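Local coordinates for protein lipase (Pelosinus fermentans, PDB 5AH0) that hydrolyses ester bonds as a zinc-containing lipase and also breaks down the polyester poly(butylene adipate-co-terephthalate), at residues 166-171 against 315-320; 62-67 against 90-95; 120-125 against 249-254; 48-53 against 198-203. All coordinates share one frame; numbering follows the deposited sequence.

Contacts 1, 3 and 4 are buried, whereas contact 2 lies near the surface, its centre about 32 Å from that of contact 1 and on the other side of the chain's centre. Contacts 2 and 4 share helix 54-66: 48-53 leads into its start, 62-67 holds its last turn and the glycine after it. Helix 116-129 carries contact 3, which meets contact 2 where Y62 packs on L123. The chemistry differs too. An asparagine amide clasps backbone and hydroxyl in contact 1, helix-end carbonyls receive N-H groups in contact 2, in contact 3 a glutamine oxygen accepts a loop N-H beside valine and tryptophan packing, and contact 4 packs a proline and a lysine chain with a weak bond.

Contact 1 of 4, residues 166-171 against 315-320; sequences TTLADG and DGVVNT
With OG1 set between its backbone N and carbonyl carbon (chi1 55°), T167 presents both its hydroxyl and its main-chain N-H to N319, whose CG stands anti to its own carbonyl carbon (chi1 -45°). The N319 amide engages T167 with both ends. OD1 of N319 accepts from the backbone N of T167 at 3.0 Å, in the carbonyl plane and on a lone pair. ND2 of N319 gives to OG1 of T167 at 3.1 Å, with that oxygen close to the amide plane. ND2 also bonds the carbonyl of W311, which ties the amide to its own loop and fixes which way round it sits. The apolar contacts are looser: CD2 of L168 lies 4.3 Å from CG1 of V317, and I294 of helix 288-294 packs on T167, L168 and N319. An alanine in place of N319 would probably leave the T167 N-H and hydroxyl, as well as the W311 carbonyl, without their mate. The same loop carries D315, whose OD1 accepts from V317 N at 2.8 Å in an Asx turn and also from V318 N, on opposite faces of the carboxylate. Its OD2 bonds ND1 of H357, consistent with the acid-histidine pair of an alpha/beta-hydrolase triad. The chemistry thus implies a carboxylate held from turning, in a loop clasped to helix 167-170 by a buried amide.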
loop_
_atom_site.group_PDB
_atom_site.type_symbol
_atom_site.label_atom_id
_atom_site.label_comp_id
_atom_site.label_asym_id
_atom_site.label_seq_id
_atom_site.Cartn_x
_atom_site.Cartn_y
_atom_site.Cartn_z
ATOM N N THR A 166 9.320 -8.419 -0.101
ATOM C CA THR A 166 8.761 -9.765 0.023
ATOM C C THR A 166 9.409 -10.783 -0.900
ATOM O O THR A 166 9.587 -10.506 -2.086
ATOM C CB THR A 166 7.289 -9.810 -0.334
ATOM O OG1 THR A 166 6.612 -8.711 0.265
ATOM C CG2 THR A 166 6.714 -11.088 0.172
ATOM N N THR A 167 9.682 -11.987 -0.398
ATOM C CA THR A 167 10.214 -13.039 -1.259
ATOM C C THR A 167 9.150 -13.496 -2.273
ATOM O O THR A 167 9.460 -14.166 -3.249
ATOM C CB THR A 167 10.746 -14.218 -0.429
ATOM O OG1 THR A 167 9.734 -14.696 0.452
ATOM C CG2 THR A 167 11.894 -13.742 0.422
ATOM N N LEU A 168 7.902 -13.089 -2.068
ATOM C CA LEU A 168 6.869 -13.370 -3.057
ATOM C C LEU A 168 7.198 -12.672 -4.368
ATOM O O LEU A 168 6.986 -13.219 -5.446
ATOM C CB LEU A 168 5.499 -12.901 -2.585
ATOM C CG LEU A 168 4.335 -13.400 -3.443
ATOM C CD1 LEU A 168 3.895 -14.798 -3.024
ATOM C CD2 LEU A 168 3.181 -12.440 -3.404
ATOM N N ALA A 169 7.734 -11.464 -4.271
ATOM C CA ALA A 169 8.071 -10.699 -5.470
ATOM C C ALA A 169 9.448 -11.079 -6.023
ATOM O O ALA A 169 9.742 -10.800 -7.185
ATOM C CB ALA A 169 8.009 -9.196 -5.181
ATOM N N ASP A 170 10.282 -11.716 -5.201
ATOM C CA ASP A 170 11.602 -12.156 -5.658
ATOM C C ASP A 170 11.491 -13.329 -6.630
ATOM O O ASP A 170 12.348 -13.509 -7.495
ATOM C CB ASP A 170 12.508 -12.544 -4.478
ATOM C CG ASP A 170 12.951 -11.339 -3.641
ATOM O OD1 ASP A 170 12.272 -10.295 -3.662
ATOM O OD2 ASP A 170 14.003 -11.427 -2.974
ATOM N N GLY A 171 10.441 -14.134 -6.465
ATOM C CA GLY A 171 10.181 -15.267 -7.338
ATOM C C GLY A 171 9.705 -14.894 -8.735
ATOM O O GLY A 171 9.482 -15.767 -9.574
ATOM N N ASP A 315 2.596 -13.850 6.313
ATOM C CA ASP A 315 1.147 -13.742 6.443
ATOM C C ASP A 315 0.436 -14.231 5.180
ATOM O O ASP A 315 -0.761 -13.974 4.998
ATOM C CB ASP A 315 0.731 -12.294 6.750
ATOM C CG ASP A 315 1.028 -11.316 5.596
ATOM O OD1 ASP A 315 1.507 -11.745 4.519
ATOM O OD2 ASP A 315 0.761 -10.098 5.760
ATOM N N GLY A 316 1.173 -14.919 4.305
ATOM C CA GLY A 316 0.597 -15.422 3.067
ATOM C C GLY A 316 1.003 -14.558 1.881
ATOM O O GLY A 316 0.991 -15.003 0.735
ATOM N N VAL A 317 1.395 -13.319 2.153
ATOM C CA VAL A 317 1.815 -12.440 1.087
ATOM C C VAL A 317 3.143 -11.771 1.413
ATOM O O VAL A 317 3.951 -11.564 0.528
ATOM C CB VAL A 317 0.754 -11.343 0.789
ATOM C CG1 VAL A 317 1.302 -10.341 -0.215
ATOM C CG2 VAL A 317 -0.537 -11.960 0.252
ATOM N N VAL A 318 3.372 -11.448 2.679
ATOM C CA VAL A 318 4.569 -10.709 3.071
ATOM C C VAL A 318 5.319 -11.381 4.220
ATOM O O VAL A 318 4.692 -11.822 5.177
ATOM C CB VAL A 318 4.210 -9.271 3.497
ATOM C CG1 VAL A 318 5.467 -8.476 3.837
ATOM C CG2 VAL A 318 3.439 -8.582 2.398
ATOM N N ASN A 319 6.646 -11.483 4.121
ATOM C CA ASN A 319 7.445 -12.002 5.231
ATOM C C ASN A 319 7.243 -11.170 6.503
ATOM O O ASN A 319 7.280 -9.939 6.448
ATOM C CB ASN A 319 8.927 -12.014 4.861
ATOM C CG ASN A 319 9.170 -12.551 3.473
ATOM O OD1 ASN A 319 8.855 -11.881 2.487
ATOM N ND2 ASN A 319 9.751 -13.754 3.377
ATOM N N THR A 320 7.051 -11.841 7.641
ATOM C CA THR A 320 6.801 -11.157 8.906
ATOM C C THR A 320 7.968 -10.267 9.306
ATOM O O THR A 320 7.775 -9.174 9.812
ATOM C CB THR A 320 6.541 -12.160 10.041
ATOM O OG1 THR A 320 5.444 -13.005 9.684
ATOM C CG2 THR A 320 6.201 -11.442 11.318
#

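Contact 2 of 4, residues 62-67 against 90-95; sequences YAYIKG and PGLYPE
Y64 and L92 meet at the edge of the tyrosine ring. CG of Y64 is anti to its backbone N (chi1 -157°), and that swings the ring out until CD1 of L92, lying in the ring plane, comes 3.6 Å from CD1 of Y64. L92 comes up at that edge, touches CE1 as well, and reaches on to Y44 of strand 43-46. Between the side chains, the last turn of helix 54-66 offers its carbonyls to the loop: L92 N gives to O of Y64 at 3.0 Å, and Y93 N gives to O of I65 at the same length. The chain leaves this helix through G67, runs through the two-stranded antiparallel sheet 68-71/85-89 and returns at P90, so these bonds close the base of the excursion bearing the zinc ligands H76 and H82, as in related zinc-binding bacterial lipases. The two backbones press together at G67 and G91, whose CA atoms are 3.6 Å apart; a CB on either would clash with the other segment. K66 starts out away from the loop, but its chain bends at chi2 (54°) and brings NZ back to 2.8 Å from O of P94, with the carbonyl of W96 as a second acceptor. Further in, CG2 of I65 approaches CB of Y93 at 4.2 Å, and I108 of strand 108-113 touches both side chains.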
loop_
_atom_site.group_PDB
_atom_site.type_symbol
_atom_site.label_atom_id
_atom_site.label_comp_id
_atom_site.label_asym_id
_atom_site.label_seq_id
_atom_site.Cartn_x
_atom_site.Cartn_y
_atom_site.Cartn_z
ATOM N N TYR A 62 -1.088 11.943 -3.641
ATOM C CA TYR A 62 -1.081 13.394 -3.429
ATOM C C TYR A 62 -2.270 14.035 -4.117
ATOM O O TYR A 62 -3.013 14.797 -3.507
ATOM C CB TYR A 62 0.227 14.036 -3.927
ATOM C CG TYR A 62 0.239 15.554 -3.820
ATOM C CD1 TYR A 62 0.634 16.184 -2.647
ATOM C CD2 TYR A 62 -0.143 16.352 -4.892
ATOM C CE1 TYR A 62 0.637 17.565 -2.540
ATOM C CE2 TYR A 62 -0.142 17.741 -4.795
ATOM C CZ TYR A 62 0.249 18.338 -3.618
ATOM O OH TYR A 62 0.252 19.709 -3.518
ATOM N N ALA A 63 -2.435 13.732 -5.397
ATOM C CA ALA A 63 -3.556 14.257 -6.163
ATOM C C ALA A 63 -4.884 13.760 -5.604
ATOM O O ALA A 63 -5.855 14.516 -5.552
ATOM C CB ALA A 63 -3.431 13.872 -7.627
ATOM N N TYR A 64 -4.931 12.495 -5.182
ATOM C CA TYR A 64 -6.207 11.925 -4.764
ATOM C C TYR A 64 -6.730 12.622 -3.521
ATOM O O TYR A 64 -7.917 12.910 -3.423
ATOM C CB TYR A 64 -6.090 10.417 -4.528
ATOM C CG TYR A 64 -7.424 9.719 -4.633
ATOM C CD1 TYR A 64 -8.287 9.662 -3.546
ATOM C CD2 TYR A 64 -7.839 9.157 -5.834
ATOM C CE1 TYR A 64 -9.518 9.043 -3.644
ATOM C CE2 TYR A 64 -9.070 8.533 -5.946
ATOM C CZ TYR A 64 -9.904 8.477 -4.845
ATOM O OH TYR A 64 -11.133 7.863 -4.944
ATOM N N ILE A 65 -5.829 12.904 -2.589
ATOM C CA ILE A 65 -6.157 13.626 -1.365
ATOM C C ILE A 65 -6.367 15.129 -1.588
ATOM O O ILE A 65 -7.457 15.666 -1.369
ATOM C CB ILE A 65 -5.050 13.447 -0.312
ATOM C CG1 ILE A 65 -4.897 11.970 0.063
ATOM C CG2 ILE A 65 -5.375 14.241 0.924
ATOM C CD1 ILE A 65 -3.818 11.711 1.105
ATOM N N LYS A 66 -5.305 15.796 -2.029
ATOM C CA LYS A 66 -5.287 17.254 -2.161
ATOM C C LYS A 66 -6.254 17.749 -3.228
ATOM O O LYS A 66 -6.918 18.764 -3.048
ATOM C CB LYS A 66 -3.872 17.740 -2.483
ATOM C CG LYS A 66 -3.744 19.227 -2.603
ATOM C CD LYS A 66 -4.281 19.923 -1.366
ATOM C CE LYS A 66 -3.895 21.399 -1.364
ATOM N NZ LYS A 66 -4.463 22.104 -0.186
ATOM N N GLY A 67 -6.328 17.013 -4.331
ATOM C CA GLY A 67 -7.124 17.408 -5.476
ATOM C C GLY A 67 -6.203 17.750 -6.628
ATOM O O GLY A 67 -5.076 18.196 -6.412
ATOM N N PRO A 90 -11.186 15.124 -7.761
ATOM C CA PRO A 90 -11.787 16.227 -6.996
ATOM C C PRO A 90 -11.002 16.514 -5.724
ATOM O O PRO A 90 -10.840 17.668 -5.332
ATOM C CB PRO A 90 -13.191 15.710 -6.661
ATOM C CG PRO A 90 -13.433 14.574 -7.608
ATOM C CD PRO A 90 -12.089 13.961 -7.842
ATOM N N GLY A 91 -10.520 15.450 -5.089
ATOM C CA GLY A 91 -9.792 15.566 -3.843
ATOM C C GLY A 91 -10.650 15.168 -2.663
ATOM O O GLY A 91 -11.755 15.676 -2.488
ATOM N N LEU A 92 -10.136 14.247 -1.858
ATOM C CA LEU A 92 -10.838 13.780 -0.672
ATOM C C LEU A 92 -10.879 14.859 0.385
ATOM O O LEU A 92 -11.816 14.922 1.180
ATOM C CB LEU A 92 -10.160 12.549 -0.082
ATOM C CG LEU A 92 -10.224 11.258 -0.880
ATOM C CD1 LEU A 92 -9.355 10.213 -0.201
ATOM C CD2 LEU A 92 -11.666 10.786 -1.015
ATOM N N TYR A 93 -9.831 15.679 0.407
ATOM C CA TYR A 93 -9.623 16.660 1.467
ATOM C C TYR A 93 -8.876 17.893 0.945
ATOM O O TYR A 93 -7.711 18.105 1.278
ATOM C CB TYR A 93 -8.855 15.999 2.614
ATOM C CG TYR A 93 -8.782 16.779 3.906
ATOM C CD1 TYR A 93 -9.926 17.300 4.498
ATOM C CD2 TYR A 93 -7.569 16.952 4.560
ATOM C CE1 TYR A 93 -9.854 18.004 5.694
ATOM C CE2 TYR A 93 -7.488 17.645 5.753
ATOM C CZ TYR A 93 -8.631 18.172 6.314
ATOM O OH TYR A 93 -8.544 18.866 7.498
ATOM N N PRO A 94 -9.547 18.705 0.118
ATOM C CA PRO A 94 -8.937 19.863 -0.558
ATOM C C PRO A 94 -8.173 20.820 0.364
ATOM O O PRO A 94 -7.214 21.441 -0.081
ATOM C CB PRO A 94 -10.140 20.572 -1.182
ATOM C CG PRO A 94 -11.133 19.479 -1.398
ATOM C CD PRO A 94 -10.970 18.556 -0.230
ATOM N N GLU A 95 -8.575 20.924 1.624
ATOM C CA GLU A 95 -7.946 21.872 2.535
ATOM C C GLU A 95 -6.732 21.285 3.234
ATOM O O GLU A 95 -6.204 21.890 4.167
ATOM C CB GLU A 95 -8.946 22.348 3.584
ATOM C CG GLU A 95 -10.346 22.578 3.045
ATOM C CD GLU A 95 -11.136 21.284 2.964
ATOM O OE1 GLU A 95 -10.895 20.397 3.811
ATOM O OE2 GLU A 95 -11.987 21.158 2.055
#

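Contact 3 of 4, residues 120-125 against 249-254; sequences VRTLVQ and QWVKAQ
Q125 lays its CG obliquely against the W250 indole, 3.9 Å from CZ3, with its amide plane steeply inclined to the ring. CG is anti to the backbone N and the chain bends at chi2 (73°), which turns the amide onto the loop after helix 241-250. OE1 of Q125 accepts a hydrogen bond from the backbone N of K252 at 2.8 Å, the donor standing well above the carbonyl plane. NE2 of Q254 is just as near that oxygen but badly angled for a bond. V251 packs beside Q125: its CG1 lies 3.6 Å from CB of R121, while its CG2 lies over the centre of one face of the neighbouring W250 ring and approaches OG1 of T122, whose polar partner is the Q118 carbonyl. Further along the helix, CG2 of V124 and CG of Q254 slide past each other in opposite directions at 4.0 Å. The R121 guanidinium meets O of V251 at its edge, NH2 giving a weak bond of 3.4 Å; a firmer one goes from the same nitrogen to OD1 of N248. W250 in turn packs on W55 of helix 54-66. The contact therefore lays the loop entering strand 258-265 along helix 116-129. That helix follows strand 108-113 and an Ala-His-Ser-Met-Gly sequence, as does the helix behind the nucleophile elbow of alpha/beta-hydrolases.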
loop_
_atom_site.group_PDB
_atom_site.type_symbol
_atom_site.label_atom_id
_atom_site.label_comp_id
_atom_site.label_asym_id
_atom_site.label_seq_id
_atom_site.Cartn_x
_atom_site.Cartn_y
_atom_site.Cartn_z
ATOM N N VAL A 120 3.135 5.474 1.440
ATOM C CA VAL A 120 2.935 6.660 2.265
ATOM C C VAL A 120 4.234 7.162 2.895
ATOM O O VAL A 120 4.383 8.365 3.126
ATOM C CB VAL A 120 1.880 6.408 3.354
ATOM C CG1 VAL A 120 0.531 6.096 2.701
ATOM C CG2 VAL A 120 2.311 5.293 4.288
ATOM N N ARG A 121 5.178 6.254 3.138
ATOM C CA ARG A 121 6.544 6.651 3.493
ATOM C C ARG A 121 7.123 7.526 2.376
ATOM O O ARG A 121 7.808 8.526 2.618
ATOM C CB ARG A 121 7.438 5.428 3.700
ATOM C CG ARG A 121 7.276 4.697 5.026
ATOM C CD ARG A 121 8.020 3.357 4.973
ATOM N NE ARG A 121 9.429 3.530 4.609
ATOM C CZ ARG A 121 10.187 2.591 4.050
ATOM N NH1 ARG A 121 9.686 1.393 3.774
ATOM N NH2 ARG A 121 11.451 2.852 3.766
ATOM N N THR A 122 6.841 7.128 1.142
ATOM C CA THR A 122 7.340 7.833 -0.024
ATOM C C THR A 122 6.639 9.176 -0.168
ATOM O O THR A 122 7.277 10.196 -0.462
ATOM C CB THR A 122 7.145 6.992 -1.291
ATOM O OG1 THR A 122 7.797 5.726 -1.112
ATOM C CG2 THR A 122 7.717 7.693 -2.508
ATOM N N LEU A 123 5.331 9.180 0.052
ATOM C CA LEU A 123 4.568 10.415 0.006
ATOM C C LEU A 123 5.148 11.466 0.945
ATOM O O LEU A 123 5.333 12.609 0.541
ATOM C CB LEU A 123 3.103 10.163 0.348
ATOM C CG LEU A 123 2.279 11.442 0.468
ATOM C CD1 LEU A 123 2.177 12.123 -0.886
ATOM C CD2 LEU A 123 0.898 11.140 1.033
ATOM N N VAL A 124 5.431 11.090 2.193
ATOM C CA VAL A 124 5.890 12.082 3.170
ATOM C C VAL A 124 7.312 12.536 2.844
ATOM O O VAL A 124 7.692 13.677 3.144
ATOM C CB VAL A 124 5.831 11.557 4.634
ATOM C CG1 VAL A 124 4.409 11.128 5.004
ATOM C CG2 VAL A 124 6.818 10.426 4.854
ATOM N N GLN A 125 8.083 11.658 2.204
ATOM C CA GLN A 125 9.435 12.012 1.779
ATOM C C GLN A 125 9.381 13.123 0.735
ATOM O O GLN A 125 10.191 14.048 0.752
ATOM C CB GLN A 125 10.181 10.801 1.225
ATOM C CG GLN A 125 11.667 11.066 1.027
ATOM C CD GLN A 125 12.439 11.138 2.335
ATOM O OE1 GLN A 125 12.099 10.471 3.314
ATOM N NE2 GLN A 125 13.457 11.990 2.371
ATOM N N GLN A 249 16.990 3.496 0.994
ATOM C CA GLN A 249 18.157 4.362 1.022
ATOM C C GLN A 249 17.775 5.828 1.084
ATOM O O GLN A 249 18.473 6.627 1.702
ATOM C CB GLN A 249 19.046 4.108 -0.192
ATOM C CG GLN A 249 20.124 3.062 0.047
ATOM C CD GLN A 249 20.959 2.797 -1.191
ATOM O OE1 GLN A 249 20.428 2.695 -2.299
ATOM N NE2 GLN A 249 22.275 2.678 -1.010
ATOM N N TRP A 250 16.664 6.185 0.443
ATOM C CA TRP A 250 16.304 7.594 0.304
ATOM C C TRP A 250 14.943 7.967 0.907
ATOM O O TRP A 250 14.598 9.152 0.979
ATOM C CB TRP A 250 16.341 7.992 -1.173
ATOM C CG TRP A 250 15.203 7.450 -1.981
ATOM C CD1 TRP A 250 15.108 6.211 -2.537
ATOM C CD2 TRP A 250 14.003 8.147 -2.335
ATOM N NE1 TRP A 250 13.917 6.086 -3.212
ATOM C CE2 TRP A 250 13.218 7.260 -3.102
ATOM C CE3 TRP A 250 13.515 9.433 -2.077
ATOM C CZ2 TRP A 250 11.968 7.619 -3.614
ATOM C CZ3 TRP A 250 12.271 9.789 -2.584
ATOM C CH2 TRP A 250 11.512 8.884 -3.346
ATOM N N VAL A 251 14.169 6.971 1.334
ATOM C CA VAL A 251 12.914 7.247 2.039
ATOM C C VAL A 251 13.102 6.999 3.532
ATOM O O VAL A 251 13.098 5.855 3.996
ATOM C CB VAL A 251 11.753 6.401 1.501
ATOM C CG1 VAL A 251 10.483 6.694 2.275
ATOM C CG2 VAL A 251 11.543 6.682 0.025
ATOM N N LYS A 252 13.279 8.084 4.276
ATOM C CA LYS A 252 13.717 8.006 5.660
ATOM C C LYS A 252 12.630 8.462 6.611
ATOM O O LYS A 252 11.716 9.190 6.221
ATOM C CB LYS A 252 14.978 8.852 5.874
ATOM C CG LYS A 252 16.134 8.555 4.925
ATOM C CD LYS A 252 17.205 9.629 5.070
ATOM C CE LYS A 252 18.408 9.406 4.160
ATOM N NZ LYS A 252 19.436 8.563 4.826
ATOM N N ALA A 253 12.737 8.041 7.865
ATOM C CA ALA A 253 11.748 8.412 8.864
ATOM C C ALA A 253 11.864 9.899 9.150
ATOM O O ALA A 253 12.933 10.375 9.522
ATOM C CB ALA A 253 11.932 7.599 10.136
ATOM N N GLN A 254 10.771 10.630 8.949
ATOM C CA GLN A 254 10.753 12.064 9.229
ATOM C C GLN A 254 10.672 12.340 10.723
ATOM O O GLN A 254 10.168 11.526 11.491
ATOM C CB GLN A 254 9.598 12.734 8.488
ATOM C CG GLN A 254 9.570 12.362 7.015
ATOM C CD GLN A 254 10.744 12.954 6.247
ATOM O OE1 GLN A 254 11.345 13.942 6.673
ATOM N NE2 GLN A 254 11.095 12.328 5.130
#

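Contact 4 of 4, residues 48-53 against 198-203; sequences VGPVSS and YDFKLD
The two loops come together with G49 nearest K201, 5.4 Å between their CA atoms, and P50 nearest F200, K201 holding left-handed backbone angles. The P50 ring has the largest share of the packing. Its CD presses to 3.3 Å from O of F200, its CB lies 3.5 Å from OH of Y198, and its CG comes obliquely to the rings of both Y198 and F200. That tyrosine hydroxyl is bonded to the carbonyl of M13. K201 lays its aliphatic chain across the proline, CD of K201 to CD of P50 being 3.9 Å, before NZ makes a weak bond of 3.3 Å to O of V48. D199, salt-bridged to R87, accepts the K201 N-H at OD1 in an Asx turn that holds the backbone from which this chain leaves. An alanine in place of K201 would probably leave the V48 carbonyl without this donor and open a gap along P50. Beyond the proline, L202 spreads its methyl groups: CD1 meets CG2 of V51 at 3.8 Å, and CD2 touches OG of S52. The S53 side chain N-caps helix 54-66 through the N-H of W55, one residue ahead of the zinc ligand D56. F200 packs on helices 173-190 and 215-223, so the contact bridges these helices and the connection from strand 43-46 to the zinc-bearing helix 54-66.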
loop_
_atom_site.group_PDB
_atom_site.type_symbol
_atom_site.label_atom_id
_atom_site.label_comp_id
_atom_site.label_asym_id
_atom_site.label_seq_id
_atom_site.Cartn_x
_atom_site.Cartn_y
_atom_site.Cartn_z
ATOM N N VAL A 48 -5.066 4.036 -5.348
ATOM C CA VAL A 48 -3.887 4.144 -6.187
ATOM C C VAL A 48 -3.743 2.889 -7.029
ATOM O O VAL A 48 -4.508 1.931 -6.870
ATOM C CB VAL A 48 -2.620 4.370 -5.349
ATOM C CG1 VAL A 48 -2.746 5.667 -4.546
ATOM C CG2 VAL A 48 -2.374 3.199 -4.420
ATOM N N GLY A 49 -2.760 2.887 -7.918
ATOM C CA GLY A 49 -2.578 1.773 -8.828
ATOM C C GLY A 49 -2.265 0.532 -8.037
ATOM O O GLY A 49 -1.318 0.528 -7.244
ATOM N N PRO A 50 -3.056 -0.534 -8.242
ATOM C CA PRO A 50 -2.867 -1.772 -7.489
ATOM C C PRO A 50 -1.506 -2.396 -7.763
ATOM O O PRO A 50 -1.019 -3.146 -6.911
ATOM C CB PRO A 50 -4.007 -2.666 -7.992
ATOM C CG PRO A 50 -4.337 -2.139 -9.328
ATOM C CD PRO A 50 -4.145 -0.658 -9.223
ATOM N N VAL A 51 -0.901 -2.091 -8.912
ATOM C CA VAL A 51 0.410 -2.653 -9.260
ATOM C C VAL A 51 1.462 -1.654 -9.773
ATOM O O VAL A 51 2.522 -2.066 -10.256
ATOM C CB VAL A 51 0.268 -3.754 -10.317
ATOM C CG1 VAL A 51 -0.515 -4.953 -9.740
ATOM C CG2 VAL A 51 -0.401 -3.199 -11.554
ATOM N N SER A 52 1.182 -0.356 -9.683
ATOM C CA SER A 52 2.182 0.648 -10.034
ATOM C C SER A 52 3.326 0.693 -9.012
ATOM O O SER A 52 3.285 0.036 -7.964
ATOM C CB SER A 52 1.540 2.036 -10.139
ATOM O OG SER A 52 0.485 2.060 -11.085
ATOM N N SER A 53 4.335 1.496 -9.333
ATOM C CA SER A 53 5.457 1.794 -8.444
ATOM C C SER A 53 5.011 2.634 -7.240
ATOM O O SER A 53 3.960 3.270 -7.273
ATOM C CB SER A 53 6.549 2.534 -9.230
ATOM O OG SER A 53 7.494 3.168 -8.380
ATOM N N TYR A 198 -12.989 -4.091 -11.926
ATOM C CA TYR A 198 -11.629 -4.020 -11.423
ATOM C C TYR A 198 -10.748 -3.409 -12.499
ATOM O O TYR A 198 -10.851 -3.770 -13.669
ATOM C CB TYR A 198 -11.117 -5.407 -11.016
ATOM C CG TYR A 198 -9.843 -5.380 -10.199
ATOM C CD1 TYR A 198 -8.609 -5.138 -10.804
ATOM C CD2 TYR A 198 -9.866 -5.605 -8.823
ATOM C CE1 TYR A 198 -7.424 -5.116 -10.057
ATOM C CE2 TYR A 198 -8.685 -5.583 -8.062
ATOM C CZ TYR A 198 -7.473 -5.340 -8.694
ATOM O OH TYR A 198 -6.313 -5.312 -7.965
ATOM N N ASP A 199 -9.896 -2.470 -12.112
ATOM C CA ASP A 199 -9.055 -1.783 -13.076
ATOM C C ASP A 199 -7.607 -1.661 -12.611
ATOM O O ASP A 199 -7.347 -1.219 -11.495
ATOM C CB ASP A 199 -9.615 -0.396 -13.367
ATOM C CG ASP A 199 -8.726 0.391 -14.302
ATOM O OD1 ASP A 199 -8.109 -0.237 -15.195
ATOM O OD2 ASP A 199 -8.633 1.623 -14.140
ATOM N N PHE A 200 -6.660 -2.012 -13.477
ATOM C CA PHE A 200 -5.265 -2.014 -13.051
ATOM C C PHE A 200 -4.645 -0.630 -13.057
ATOM O O PHE A 200 -3.565 -0.427 -12.487
ATOM C CB PHE A 200 -4.451 -2.982 -13.902
ATOM C CG PHE A 200 -4.833 -4.413 -13.674
ATOM C CD1 PHE A 200 -4.419 -5.071 -12.528
ATOM C CD2 PHE A 200 -5.612 -5.095 -14.591
ATOM C CE1 PHE A 200 -4.778 -6.383 -12.298
ATOM C CE2 PHE A 200 -5.969 -6.410 -14.373
ATOM C CZ PHE A 200 -5.557 -7.052 -13.220
ATOM N N LYS A 201 -5.352 0.317 -13.672
ATOM C CA LYS A 201 -4.940 1.716 -13.687
ATOM C C LYS A 201 -3.513 1.866 -14.201
ATOM O O LYS A 201 -2.642 2.406 -13.513
ATOM C CB LYS A 201 -5.082 2.320 -12.288
ATOM C CG LYS A 201 -6.488 2.223 -11.726
ATOM C CD LYS A 201 -6.490 2.356 -10.213
ATOM C CE LYS A 201 -7.699 1.664 -9.587
ATOM N NZ LYS A 201 -7.323 0.917 -8.323
ATOM N N LEU A 202 -3.270 1.345 -15.397
ATOM C CA LEU A 202 -1.959 1.470 -16.022
ATOM C C LEU A 202 -2.044 2.268 -17.311
ATOM O O LEU A 202 -1.451 1.897 -18.320
ATOM C CB LEU A 202 -1.366 0.087 -16.283
ATOM C CG LEU A 202 -1.208 -0.690 -14.974
ATOM C CD1 LEU A 202 -0.929 -2.157 -15.207
ATOM C CD2 LEU A 202 -0.100 -0.063 -14.159
ATOM N N ASP A 203 -2.770 3.380 -17.271
ATOM C CA ASP A 203 -2.990 4.169 -18.480
ATOM C C ASP A 203 -1.730 4.946 -18.864
ATOM O O ASP A 203 -1.549 5.305 -20.030
ATOM C CB ASP A 203 -4.171 5.124 -18.301
ATOM C CG ASP A 203 -5.407 4.434 -17.731
ATOM O OD1 ASP A 203 -5.437 3.184 -17.674
ATOM O OD2 ASP A 203 -6.362 5.148 -17.356
#